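PDB 3ING: homoserine dehydrogenase from Thermoplasma acidophilum, which probably catalyses the NADP-dependent interconversion of aspartate semialdehyde and homoserine, the step that leads aspartate-derived carbon toward threonine and methionine. Local coordinates for residues E4-M10 / A83-C89; I139-A143 / A312-D316; I23-R28 / D53-I57; L151-D156 / I220-I225. All coordinates share one frame. Where two conformers were deposited one is given. Residue numbers count along the deposited sequence, not the author numbering.

Contact 1: E4-M10 / A83-C89; sequences EIRIILM and ADLLVDC. With NDP (NADPH dihydro-nicotinamide-adenine-dinucleotide phosphate), chain C.
Strands 4-10 and 85-88 run parallel, their short axes 4.7 Å apart at an angle of 27°, with Ile7 opposite Leu85, Ile8 opposite Leu86, Leu9 opposite Val87 and Met10 (selenomethionine) opposite Asp88. Backbone hydrogen bonds run Ile8 N to Leu85 O (2.9 Å), Val87 N to Ile8 O (2.8 Å), Met10 N to Val87 O (2.8 Å) and Cys89 N to Met10 O (2.8 Å). On one face, Ile7 (p, t) sets CD1 4.0 Å from Val87 CG2, and Leu9 (t, p) brings CD1 to 3.6 Å from Val87 CG1; helix 306-321 covers Ile7 and Val87 through Ile317. On the other, Leu86 (t, p) places CD1 3.4 Å from Met10 CG and 3.7 Å from Ile8 CG2, packed against Leu102 of helix 97-108. The all-m Met10 carries CE to 4.0 Å from C2A of the NADPH adenine. Asp84 (chi1 m) takes Arg6 N on OD2 (2.8 Å), while the m, t, m Arg6 side chain returns to it in a salt bridge, NH2 to OD1 at 3.0 Å. At the exit, Cys89 O lies 3.3 Å from NADPH C5D. Adjacent central parallel strands whose C-terminal ends meet the dinucleotide are the hallmark of the Rossmann fold.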
# COMPACT_ATOMS: atom_id res chain seq x y z
N GLU A 4 20.06 -14.81 1.48
CA GLU A 4 19.29 -15.81 2.21
C GLU A 4 18.83 -15.34 3.59
O GLU A 4 19.60 -14.72 4.34
CB GLU A 4 20.19 -17.02 2.39
CG GLU A 4 19.48 -18.27 2.86
CD GLU A 4 20.46 -19.32 3.39
OE1 GLU A 4 21.22 -19.02 4.36
OE2 GLU A 4 20.42 -20.45 2.86
N ILE A 5 17.59 -15.65 3.96
CA ILE A 5 17.13 -15.34 5.32
C ILE A 5 16.70 -16.65 5.95
O ILE A 5 16.00 -17.46 5.34
CB ILE A 5 16.04 -14.20 5.38
CG1 ILE A 5 15.82 -13.79 6.86
CG2 ILE A 5 14.76 -14.62 4.74
CD1 ILE A 5 14.90 -12.57 7.11
N ARG A 6 17.15 -16.86 7.18
CA ARG A 6 16.87 -18.08 7.90
C ARG A 6 15.76 -17.80 8.89
O ARG A 6 15.87 -16.85 9.69
CB ARG A 6 18.11 -18.54 8.64
CG ARG A 6 19.32 -18.92 7.71
CD ARG A 6 20.62 -18.95 8.50
NE ARG A 6 20.88 -17.64 9.11
CZ ARG A 6 21.86 -17.38 9.98
NH1 ARG A 6 22.73 -18.32 10.34
NH2 ARG A 6 21.98 -16.15 10.48
N ILE A 7 14.69 -18.61 8.84
CA ILE A 7 13.56 -18.40 9.75
C ILE A 7 13.22 -19.65 10.56
O ILE A 7 13.58 -20.81 10.22
CB ILE A 7 12.28 -17.88 9.01
CG1 ILE A 7 11.47 -19.06 8.41
CG2 ILE A 7 12.68 -16.79 8.00
CD1 ILE A 7 10.23 -18.69 7.74
N ILE A 8 12.55 -19.38 11.68
CA ILE A 8 11.97 -20.40 12.52
C ILE A 8 10.48 -20.13 12.50
O ILE A 8 10.05 -18.99 12.72
CB ILE A 8 12.51 -20.35 13.96
CG1 ILE A 8 13.97 -20.88 14.01
CG2 ILE A 8 11.62 -21.16 14.86
CD1 ILE A 8 14.75 -20.48 15.29
N LEU A 9 9.68 -21.16 12.23
CA LEU A 9 8.23 -21.00 12.13
C LEU A 9 7.54 -21.74 13.27
O LEU A 9 7.62 -22.95 13.34
CB LEU A 9 7.71 -21.55 10.80
CG LEU A 9 6.19 -21.50 10.57
CD1 LEU A 9 5.67 -20.03 10.77
CD2 LEU A 9 5.76 -22.07 9.19
N MSE A 10 6.79 -21.02 14.09
CA MSE A 10 6.03 -21.60 15.17
C MSE A 10 4.56 -21.62 14.76
O MSE A 10 3.97 -20.57 14.58
CB MSE A 10 6.14 -20.73 16.41
CG MSE A 10 7.50 -20.56 17.02
SE MSE A 10 7.86 -21.93 18.31
CE MSE A 10 6.45 -21.82 19.61
N ALA A 83 19.29 -18.43 13.23
CA ALA A 83 18.20 -17.91 12.41
C ALA A 83 18.20 -16.39 12.52
O ALA A 83 18.72 -15.83 13.47
CB ALA A 83 16.86 -18.47 12.87
N ASP A 84 17.58 -15.74 11.55
CA ASP A 84 17.46 -14.29 11.56
C ASP A 84 16.10 -13.81 12.10
O ASP A 84 15.97 -12.67 12.55
CB ASP A 84 17.57 -13.86 10.13
CG ASP A 84 18.87 -14.36 9.50
OD1 ASP A 84 19.93 -13.96 10.03
OD2 ASP A 84 18.84 -15.16 8.54
N LEU A 85 15.11 -14.69 12.04
CA LEU A 85 13.73 -14.29 12.26
C LEU A 85 12.86 -15.42 12.78
O LEU A 85 12.98 -16.56 12.33
CB LEU A 85 13.25 -13.80 10.89
CG LEU A 85 11.95 -13.12 10.52
CD1 LEU A 85 12.19 -12.21 9.28
CD2 LEU A 85 10.92 -14.17 10.24
N LEU A 86 12.01 -15.10 13.76
CA LEU A 86 11.00 -16.02 14.26
C LEU A 86 9.65 -15.59 13.73
O LEU A 86 9.33 -14.40 13.73
CB LEU A 86 10.95 -16.04 15.80
CG LEU A 86 9.72 -16.80 16.35
CD1 LEU A 86 10.00 -18.30 16.56
CD2 LEU A 86 9.25 -16.15 17.63
N VAL A 87 8.86 -16.55 13.25
CA VAL A 87 7.53 -16.30 12.73
C VAL A 87 6.52 -16.99 13.65
O VAL A 87 6.60 -18.20 13.90
CB VAL A 87 7.39 -16.81 11.30
CG1 VAL A 87 5.96 -16.46 10.76
CG2 VAL A 87 8.51 -16.27 10.41
N ASP A 88 5.59 -16.20 14.19
CA ASP A 88 4.55 -16.69 15.09
C ASP A 88 3.22 -16.83 14.38
O ASP A 88 2.56 -15.84 14.10
CB ASP A 88 4.38 -15.74 16.26
CG ASP A 88 3.38 -16.22 17.29
OD1 ASP A 88 2.92 -17.36 17.15
OD2 ASP A 88 3.06 -15.46 18.25
N CYS A 89 2.86 -18.07 14.06
CA CYS A 89 1.56 -18.38 13.54
C CYS A 89 0.78 -19.28 14.53
O CYS A 89 -0.01 -20.16 14.12
CB CYS A 89 1.70 -19.08 12.18
SG CYS A 89 2.30 -17.95 10.88
PA NDP C . -4.63 -22.93 13.60
O1A NDP C . -5.14 -23.48 12.33
O2A NDP C . -5.34 -23.36 14.83
O5B NDP C . -3.08 -23.30 13.79
C5B NDP C . -2.31 -23.04 14.94
C4B NDP C . -0.97 -23.75 14.86
O4B NDP C . -0.22 -23.59 16.04
C3B NDP C . -1.14 -25.28 14.73
O3B NDP C . -0.01 -25.86 14.09
C2B NDP C . -1.19 -25.72 16.16
O2B NDP C . -0.84 -27.06 16.36
C1B NDP C . -0.11 -24.83 16.73
N9A NDP C . -0.21 -24.59 18.16
C8A NDP C . -1.29 -24.51 18.98
N7A NDP C . -0.84 -24.18 20.24
C5A NDP C . 0.49 -24.06 20.19
C6A NDP C . 1.40 -23.76 21.18
N6A NDP C . 0.99 -23.25 22.34
N1A NDP C . 2.69 -23.70 20.79
C2A NDP C . 3.12 -23.97 19.51
N3A NDP C . 2.22 -24.26 18.50
C4A NDP C . 0.92 -24.29 18.89
O3 NDP C . -4.62 -21.32 13.53
PN NDP C . -4.56 -20.42 12.20
O1N NDP C . -5.92 -20.34 11.60
O2N NDP C . -3.41 -20.93 11.38
O5D NDP C . -4.21 -18.95 12.78
C5D NDP C . -2.88 -18.80 13.30
C4D NDP C . -2.71 -17.38 13.83
O4D NDP C . -2.91 -16.50 12.75
C3D NDP C . -3.72 -16.99 14.87
O3D NDP C . -3.14 -16.29 15.98
C2D NDP C . -4.73 -16.14 14.12
O2D NDP C . -5.38 -15.21 14.94
C1D NDP C . -3.84 -15.48 13.09
N1N NDP C . -4.56 -14.99 11.93
C2N NDP C . -5.32 -15.86 11.19
C3N NDP C . -6.17 -15.42 10.18
C7N NDP C . -6.84 -16.43 9.33
O7N NDP C . -7.02 -16.08 8.01
N7N NDP C . -7.15 -17.64 9.77
C4N NDP C . -6.05 -14.01 9.61
C5N NDP C . -5.16 -13.16 10.47
C6N NDP C . -4.45 -13.67 11.56
P2B NDP C . -1.53 -28.28 15.59
O1X NDP C . -0.94 -29.44 16.35
O2X NDP C . -1.30 -28.23 14.05
O3X NDP C . -2.99 -28.10 15.87
O HOH W 1 20.99 -14.99 6.72

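Contact 2: I139-A143 / A312-D316; sequences IRYEA and AVVND. With NA (sodium ion), chain B.
Asp316, on helix 306-321, is the residue most covered, and its carboxylate (chi1 -84°, chi2 -17°) meets the end of strand 139-140 and the 3-10 turn that begins at Glu142. CA atoms lie 6.2 Å apart for Arg140 and Asp316 and 5.5 Å for Ala143 and Ala312. Asp316 OD2 accepts Glu142 N at 2.8 Å; Asp316 OD1 forms a salt bridge with Arg140 NE at 3.0 Å. Arg140 (m, t, p) also pairs with Asp156. Glu142 (t, p) packs CG 3.7 Å from Ala312 CB, while its O (2.7 Å) and OE2 (2.8 Å) bind the sodium ion with Val145, Ala146 and Val149; its carboxylate also receives the amides of Leu151, Phe152 and Ser153. Ala143 CB lies 3.6 Å from Val313 CG2. One water joins Ala143 N (2.9 Å) to Asp316 OD2 (2.8 Å); another lies 2.8 Å from Arg140 NH2 and Glu142 OE1 and 2.7 Å from Asp316 OD1. Glu142 OE1 and Asp316 OD1 are 4.5 Å apart, the arginine, sodium and amides offsetting their charge.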
# COMPACT_ATOMS: atom_id res chain seq x y z
N ILE A 139 9.89 -6.00 15.18
CA ILE A 139 8.77 -6.87 15.02
C ILE A 139 7.84 -6.30 13.99
O ILE A 139 7.54 -5.09 14.00
CB ILE A 139 8.02 -7.12 16.38
CG1 ILE A 139 6.85 -8.08 16.16
CG2 ILE A 139 7.60 -5.77 17.08
CD1 ILE A 139 6.34 -8.78 17.46
N ARG A 140 7.38 -7.16 13.07
CA ARG A 140 6.36 -6.78 12.11
C ARG A 140 5.14 -7.68 12.28
O ARG A 140 5.24 -8.82 12.79
CB ARG A 140 6.88 -6.77 10.65
CG ARG A 140 7.98 -5.75 10.38
CD ARG A 140 8.26 -5.63 8.83
NE ARG A 140 7.10 -5.03 8.17
CZ ARG A 140 6.89 -3.71 8.08
NH1 ARG A 140 7.75 -2.85 8.56
NH2 ARG A 140 5.78 -3.24 7.49
N TYR A 141 3.99 -7.13 11.92
CA TYR A 141 2.68 -7.69 12.27
C TYR A 141 1.57 -7.42 11.26
O TYR A 141 0.40 -7.27 11.60
CB TYR A 141 2.34 -7.23 13.69
CG TYR A 141 2.60 -5.75 13.99
CD1 TYR A 141 1.64 -4.79 13.68
CD2 TYR A 141 3.77 -5.32 14.58
CE1 TYR A 141 1.85 -3.44 13.95
CE2 TYR A 141 3.98 -3.96 14.86
CZ TYR A 141 3.02 -3.03 14.52
OH TYR A 141 3.22 -1.68 14.79
N GLU A 142 1.94 -7.42 9.98
CA GLU A 142 0.97 -7.21 8.93
C GLU A 142 -0.28 -8.07 9.06
O GLU A 142 -1.40 -7.59 8.95
CB GLU A 142 1.58 -7.50 7.57
CG GLU A 142 0.65 -7.07 6.42
CD GLU A 142 0.43 -5.57 6.43
OE1 GLU A 142 1.43 -4.84 6.33
OE2 GLU A 142 -0.72 -5.13 6.59
N ALA A 143 -0.09 -9.36 9.25
CA ALA A 143 -1.19 -10.31 9.31
C ALA A 143 -2.10 -10.19 10.52
O ALA A 143 -3.17 -10.78 10.53
CB ALA A 143 -0.63 -11.76 9.23
N ALA A 312 0.86 -12.13 3.52
CA ALA A 312 1.18 -10.94 4.35
C ALA A 312 2.34 -11.24 5.28
O ALA A 312 3.29 -10.45 5.40
CB ALA A 312 -0.09 -10.49 5.16
N VAL A 313 2.31 -12.42 5.90
CA VAL A 313 3.44 -12.88 6.71
C VAL A 313 4.73 -12.93 5.88
O VAL A 313 5.79 -12.46 6.35
CB VAL A 313 3.17 -14.27 7.39
CG1 VAL A 313 4.39 -14.78 8.13
CG2 VAL A 313 1.90 -14.21 8.30
N VAL A 314 4.67 -13.46 4.66
CA VAL A 314 5.91 -13.60 3.87
C VAL A 314 6.37 -12.23 3.37
O VAL A 314 7.57 -11.99 3.26
CB VAL A 314 5.80 -14.67 2.75
CG1 VAL A 314 7.07 -14.69 1.88
CG2 VAL A 314 5.57 -16.05 3.36
N ASN A 315 5.43 -11.32 3.12
CA ASN A 315 5.82 -9.94 2.79
C ASN A 315 6.62 -9.34 3.94
O ASN A 315 7.67 -8.73 3.73
CB ASN A 315 4.62 -9.05 2.48
CG ASN A 315 5.04 -7.73 1.91
OD1 ASN A 315 5.02 -6.68 2.60
ND2 ASN A 315 5.52 -7.77 0.68
N ASP A 316 6.16 -9.56 5.18
CA ASP A 316 6.88 -9.08 6.36
C ASP A 316 8.29 -9.69 6.42
O ASP A 316 9.25 -8.98 6.75
CB ASP A 316 6.14 -9.36 7.66
CG ASP A 316 5.09 -8.29 8.01
OD1 ASP A 316 5.12 -7.16 7.46
OD2 ASP A 316 4.28 -8.58 8.92
NA NA B . -3.03 -6.73 7.04
O HOH W 2 3.65 -5.00 7.97
O HOH W 3 2.52 -10.57 9.72

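Contact 3: I23-R28 / D53-I57; sequences IDASNR and DISSI
Ile54 lies over the side of helix 14-29, its m, t side chain bringing CD1 to 3.7 Å from CG2 of Ile23 and to 4.1 Å from ND2 of Asn27, while its CG2 sits 4.0 Å from CB of Asp24. Ile23 is also m, t, and the two isoleucines make the apolar side of the contact, continued by Leu20 and by Ile35 and Val37 of strand 34-41. Both segments are helical, 23-28 on helix 14-29 and 54-57 in the first turn of helix 54-64; the nearest CA atoms, of Asp24 and Ile54, are 6.5 Å apart. Asp53 is the N-cap, with OD1 accepting Ser56 N at 3.1 Å. The solvent-facing side is polar. Asp24 (chi1 t) directs OD2 to 3.6 Å from Ser55 CB, and the same oxygen takes Arg28 NE in a salt bridge at 3.2 Å, one turn along the helix. A water donates to Asp24 OD1 at 2.9 Å and accepts from Ser55 N at 3.0 Å, joining the two helices where no direct hydrogen bond does. Asn27 (chi1 m) turns ND2 to Ile35 O. Helices 14-29 and 54-64 thus pack together beside strand 34-41, within the first half of a Rossmann-type nucleotide-binding domain.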
# COMPACT_ATOMS: atom_id res chain seq x y z
N ILE A 23 6.60 -19.92 0.76
CA ILE A 23 8.05 -19.92 0.80
C ILE A 23 8.61 -20.94 -0.19
O ILE A 23 9.55 -20.66 -0.94
CB ILE A 23 8.61 -20.20 2.24
CG1 ILE A 23 8.28 -19.03 3.16
CG2 ILE A 23 10.17 -20.56 2.16
CD1 ILE A 23 8.59 -19.23 4.66
N ASP A 24 8.00 -22.11 -0.23
CA ASP A 24 8.49 -23.15 -1.11
C ASP A 24 8.33 -22.74 -2.60
O ASP A 24 9.24 -22.92 -3.42
CB ASP A 24 7.77 -24.45 -0.83
CG ASP A 24 8.46 -25.63 -1.47
OD1 ASP A 24 9.71 -25.67 -1.44
OD2 ASP A 24 7.76 -26.51 -1.99
N ALA A 25 7.20 -22.14 -2.92
CA ALA A 25 6.93 -21.70 -4.30
C ALA A 25 7.89 -20.58 -4.63
O ALA A 25 8.43 -20.53 -5.72
CB ALA A 25 5.47 -21.24 -4.44
N SER A 26 8.14 -19.73 -3.66
CA SER A 26 9.04 -18.60 -3.85
C SER A 26 10.45 -19.02 -4.12
O SER A 26 11.11 -18.50 -5.01
CB SER A 26 9.04 -17.72 -2.61
OG SER A 26 10.07 -16.75 -2.72
N ASN A 27 10.94 -19.94 -3.30
CA ASN A 27 12.27 -20.45 -3.46
C ASN A 27 12.44 -21.08 -4.85
O ASN A 27 13.51 -21.01 -5.42
CB ASN A 27 12.61 -21.48 -2.36
CG ASN A 27 12.81 -20.83 -0.98
OD1 ASN A 27 12.96 -19.60 -0.85
ND2 ASN A 27 12.80 -21.66 0.06
N ARG A 28 11.38 -21.71 -5.37
CA ARG A 28 11.46 -22.38 -6.67
C ARG A 28 11.55 -21.43 -7.87
O ARG A 28 11.99 -21.83 -8.93
CB ARG A 28 10.29 -23.35 -6.82
CG ARG A 28 10.40 -24.53 -5.91
CD ARG A 28 9.14 -25.39 -5.94
NE ARG A 28 9.14 -26.33 -4.83
CZ ARG A 28 9.79 -27.50 -4.81
NH1 ARG A 28 10.49 -27.90 -5.86
NH2 ARG A 28 9.72 -28.27 -3.73
N ASP A 53 13.60 -29.92 4.49
CA ASP A 53 12.90 -30.09 3.22
C ASP A 53 11.44 -29.70 3.38
O ASP A 53 10.60 -30.48 3.83
CB ASP A 53 13.08 -31.53 2.77
CG ASP A 53 12.42 -31.81 1.44
OD1 ASP A 53 11.52 -31.07 1.00
OD2 ASP A 53 12.77 -32.83 0.85
N ILE A 54 11.12 -28.47 2.95
CA ILE A 54 9.82 -27.87 3.20
C ILE A 54 8.68 -28.62 2.55
O ILE A 54 7.67 -28.84 3.20
CB ILE A 54 9.78 -26.36 2.72
CG1 ILE A 54 10.77 -25.50 3.51
CG2 ILE A 54 8.40 -25.81 2.84
CD1 ILE A 54 11.06 -24.10 2.85
N SER A 55 8.83 -29.01 1.29
CA SER A 55 7.72 -29.72 0.64
C SER A 55 7.50 -31.05 1.33
O SER A 55 6.38 -31.50 1.42
CB SER A 55 7.97 -29.90 -0.86
OG SER A 55 9.12 -30.63 -1.06
N SER A 56 8.56 -31.66 1.83
CA SER A 56 8.40 -32.89 2.56
C SER A 56 7.66 -32.66 3.88
O SER A 56 6.82 -33.46 4.28
CB SER A 56 9.74 -33.54 2.81
OG SER A 56 9.52 -34.87 3.12
N ILE A 57 7.96 -31.55 4.55
CA ILE A 57 7.26 -31.22 5.78
C ILE A 57 5.80 -30.91 5.50
O ILE A 57 4.92 -31.32 6.26
CB ILE A 57 7.94 -30.03 6.50
CG1 ILE A 57 9.31 -30.50 7.06
CG2 ILE A 57 7.04 -29.49 7.59
CD1 ILE A 57 10.22 -29.40 7.53
O HOH W 4 10.99 -28.16 -0.62

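Contact 4: L151-D156 / I220-I225; sequences LFSVLD and ILVNHI. With EDO (1,2-ethanediol), chain G; EDO (1,2-ethanediol), chain I.
Two nearly parallel helices form a layer against one face of the antiparallel sheet, the alpha/beta architecture of the catalytic part in the homoserine dehydrogenase family, through Val164 and Phe167 of strand 164-170. The axes of segments 152-156 and 220-225 diverge by 13° and approach to 12.1 Å; Phe152 and His224 have CA atoms 8.5 Å apart. Among apolar contacts, Phe152 (chi1 m, chi2 -65°) brings CZ 3.8 Å from Ile220 CG2 and 4.0 Å from Leu221 CD2. Leu151 (t, t), at the N-cap position, has CD2 3.9 Å from Leu221 CD2, and Leu155 (m, t) puts CD1 4.0 Å from Ile225 CG1. The aromatic pair is oblique: Phe152 and His224 (chi1 t, chi2 98°) have centroids 4.6 Å apart and planes at 47°, with Phe152 CD1 over a face of the imidazole. Tyr141 meets both, edge-to-face with Phe152 and by a hydrogen bond between Tyr141 OH and His224 ND1. Among polar links, Asp156 (chi1 m) has a salt bridge with Arg140, and an ethanediol, probably from the crystallisation liquor, donates from O1 to Asp156 OD2 (2.6 Å) and from O2 to Asp156 OD1 (2.8 Å). A water lies 2.7 Å from Asp156 OD1 and 2.8 Å from His224 NE2.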
# COMPACT_ATOMS: atom_id res chain seq x y z
N LEU A 151 -1.93 -3.18 5.02
CA LEU A 151 -2.33 -2.19 5.97
C LEU A 151 -1.07 -1.58 6.58
O LEU A 151 -0.76 -0.41 6.32
CB LEU A 151 -3.25 -2.86 7.03
CG LEU A 151 -4.13 -1.94 7.88
CD1 LEU A 151 -5.26 -2.71 8.60
CD2 LEU A 151 -3.33 -1.15 8.85
N PHE A 152 -0.32 -2.35 7.36
CA PHE A 152 0.85 -1.72 8.03
C PHE A 152 1.93 -1.38 7.03
O PHE A 152 2.63 -0.37 7.20
CB PHE A 152 1.32 -2.55 9.23
CG PHE A 152 0.31 -2.60 10.32
CD1 PHE A 152 -0.06 -1.44 11.00
CD2 PHE A 152 -0.37 -3.75 10.58
CE1 PHE A 152 -1.03 -1.48 11.95
CE2 PHE A 152 -1.33 -3.78 11.57
CZ PHE A 152 -1.66 -2.64 12.24
N SER A 153 2.06 -2.16 5.98
CA SER A 153 3.05 -1.88 4.93
C SER A 153 2.67 -0.57 4.20
O SER A 153 3.54 0.19 3.74
CB SER A 153 3.14 -3.05 3.97
OG SER A 153 1.90 -3.44 3.35
N VAL A 154 1.36 -0.33 4.09
CA VAL A 154 0.82 0.92 3.48
C VAL A 154 1.12 2.11 4.38
O VAL A 154 1.59 3.19 3.94
CB VAL A 154 -0.68 0.78 3.25
CG1 VAL A 154 -1.33 2.13 2.83
CG2 VAL A 154 -0.95 -0.35 2.21
N LEU A 155 0.85 1.92 5.66
CA LEU A 155 1.10 2.98 6.65
C LEU A 155 2.59 3.24 6.77
O LEU A 155 2.98 4.40 6.91
CB LEU A 155 0.50 2.61 8.01
CG LEU A 155 -1.02 2.53 8.18
CD1 LEU A 155 -1.36 2.03 9.52
CD2 LEU A 155 -1.66 3.87 7.95
N ASP A 156 3.43 2.20 6.65
CA ASP A 156 4.88 2.38 6.75
C ASP A 156 5.55 2.96 5.50
O ASP A 156 6.52 3.68 5.60
CB ASP A 156 5.60 1.04 7.04
CG ASP A 156 5.39 0.53 8.46
OD1 ASP A 156 4.96 1.33 9.30
OD2 ASP A 156 5.67 -0.67 8.73
N ILE A 220 -3.78 -2.95 18.47
CA ILE A 220 -2.62 -2.90 17.59
C ILE A 220 -2.70 -1.66 16.71
O ILE A 220 -1.71 -0.93 16.55
CB ILE A 220 -2.50 -4.21 16.76
CG1 ILE A 220 -2.32 -5.39 17.70
CG2 ILE A 220 -1.33 -4.11 15.68
CD1 ILE A 220 -2.45 -6.74 17.03
N LEU A 221 -3.89 -1.39 16.17
CA LEU A 221 -4.10 -0.21 15.31
C LEU A 221 -3.87 1.10 16.04
O LEU A 221 -3.12 1.95 15.56
CB LEU A 221 -5.52 -0.22 14.70
CG LEU A 221 -5.82 -1.19 13.57
CD1 LEU A 221 -7.35 -1.31 13.40
CD2 LEU A 221 -5.14 -0.76 12.27
N VAL A 222 -4.53 1.29 17.17
CA VAL A 222 -4.39 2.55 17.92
C VAL A 222 -2.94 2.73 18.37
O VAL A 222 -2.39 3.81 18.24
CB VAL A 222 -5.41 2.69 19.08
CG1 VAL A 222 -5.05 1.76 20.31
CG2 VAL A 222 -5.55 4.20 19.51
N ASN A 223 -2.30 1.67 18.87
CA ASN A 223 -0.88 1.78 19.32
C ASN A 223 0.07 2.06 18.14
O ASN A 223 0.97 2.87 18.23
CB ASN A 223 -0.42 0.52 20.07
CG ASN A 223 -1.14 0.32 21.38
OD1 ASN A 223 -1.80 1.24 21.89
ND2 ASN A 223 -0.94 -0.85 21.98
N HIS A 224 -0.13 1.36 17.03
CA HIS A 224 0.65 1.64 15.84
C HIS A 224 0.48 3.10 15.33
O HIS A 224 1.44 3.77 15.08
CB HIS A 224 0.25 0.74 14.69
CG HIS A 224 1.11 0.93 13.49
ND1 HIS A 224 2.17 0.09 13.20
CD2 HIS A 224 1.11 1.87 12.52
CE1 HIS A 224 2.77 0.50 12.09
NE2 HIS A 224 2.16 1.58 11.67
N ILE A 225 -0.75 3.54 15.13
CA ILE A 225 -0.99 4.81 14.50
C ILE A 225 -0.71 5.95 15.45
O ILE A 225 -0.06 6.93 15.03
CB ILE A 225 -2.41 4.91 13.98
CG1 ILE A 225 -2.62 3.84 12.90
CG2 ILE A 225 -2.69 6.34 13.46
CD1 ILE A 225 -4.06 3.62 12.46
C1 EDO G . 6.03 -2.09 11.86
O1 EDO G . 4.97 -1.89 10.93
C2 EDO G . 6.47 -0.75 12.47
O2 EDO G . 6.31 0.40 11.59
C1 EDO I . -0.02 10.01 13.08
O1 EDO I . -1.28 10.23 13.76
C2 EDO I . -0.05 8.93 11.99
O2 EDO I . 0.61 7.65 12.30
O HOH W 5 3.49 3.46 10.04

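In the fold
Contacts 1, 2 and 3 meet in one continuous core. Val87 CG1 of contact 1 lies 3.5 Å from Val313 CG1 of contact 2, and Ile7 CD1 of contact 1 is 3.5 Å from Ile23 CD1 of contact 3, so helix 306-321 and helix 14-29 both pack on the nucleotide-binding sheet. Contacts 1 and 2 border the NADPH through Met10, Cys89 and Ala143; contact 3 is more distant, with the Ile23 side chain about 14 Å from the cofactor. Contact 4 adjoins contact 2 through Tyr141 OH and His224 ND1, 2.6 Å apart, and through Glu142, whose carboxylate spans the sodium ion and the start of helix 152-157. Contacts 3 and 4, about 30 Å apart between centres, do not touch.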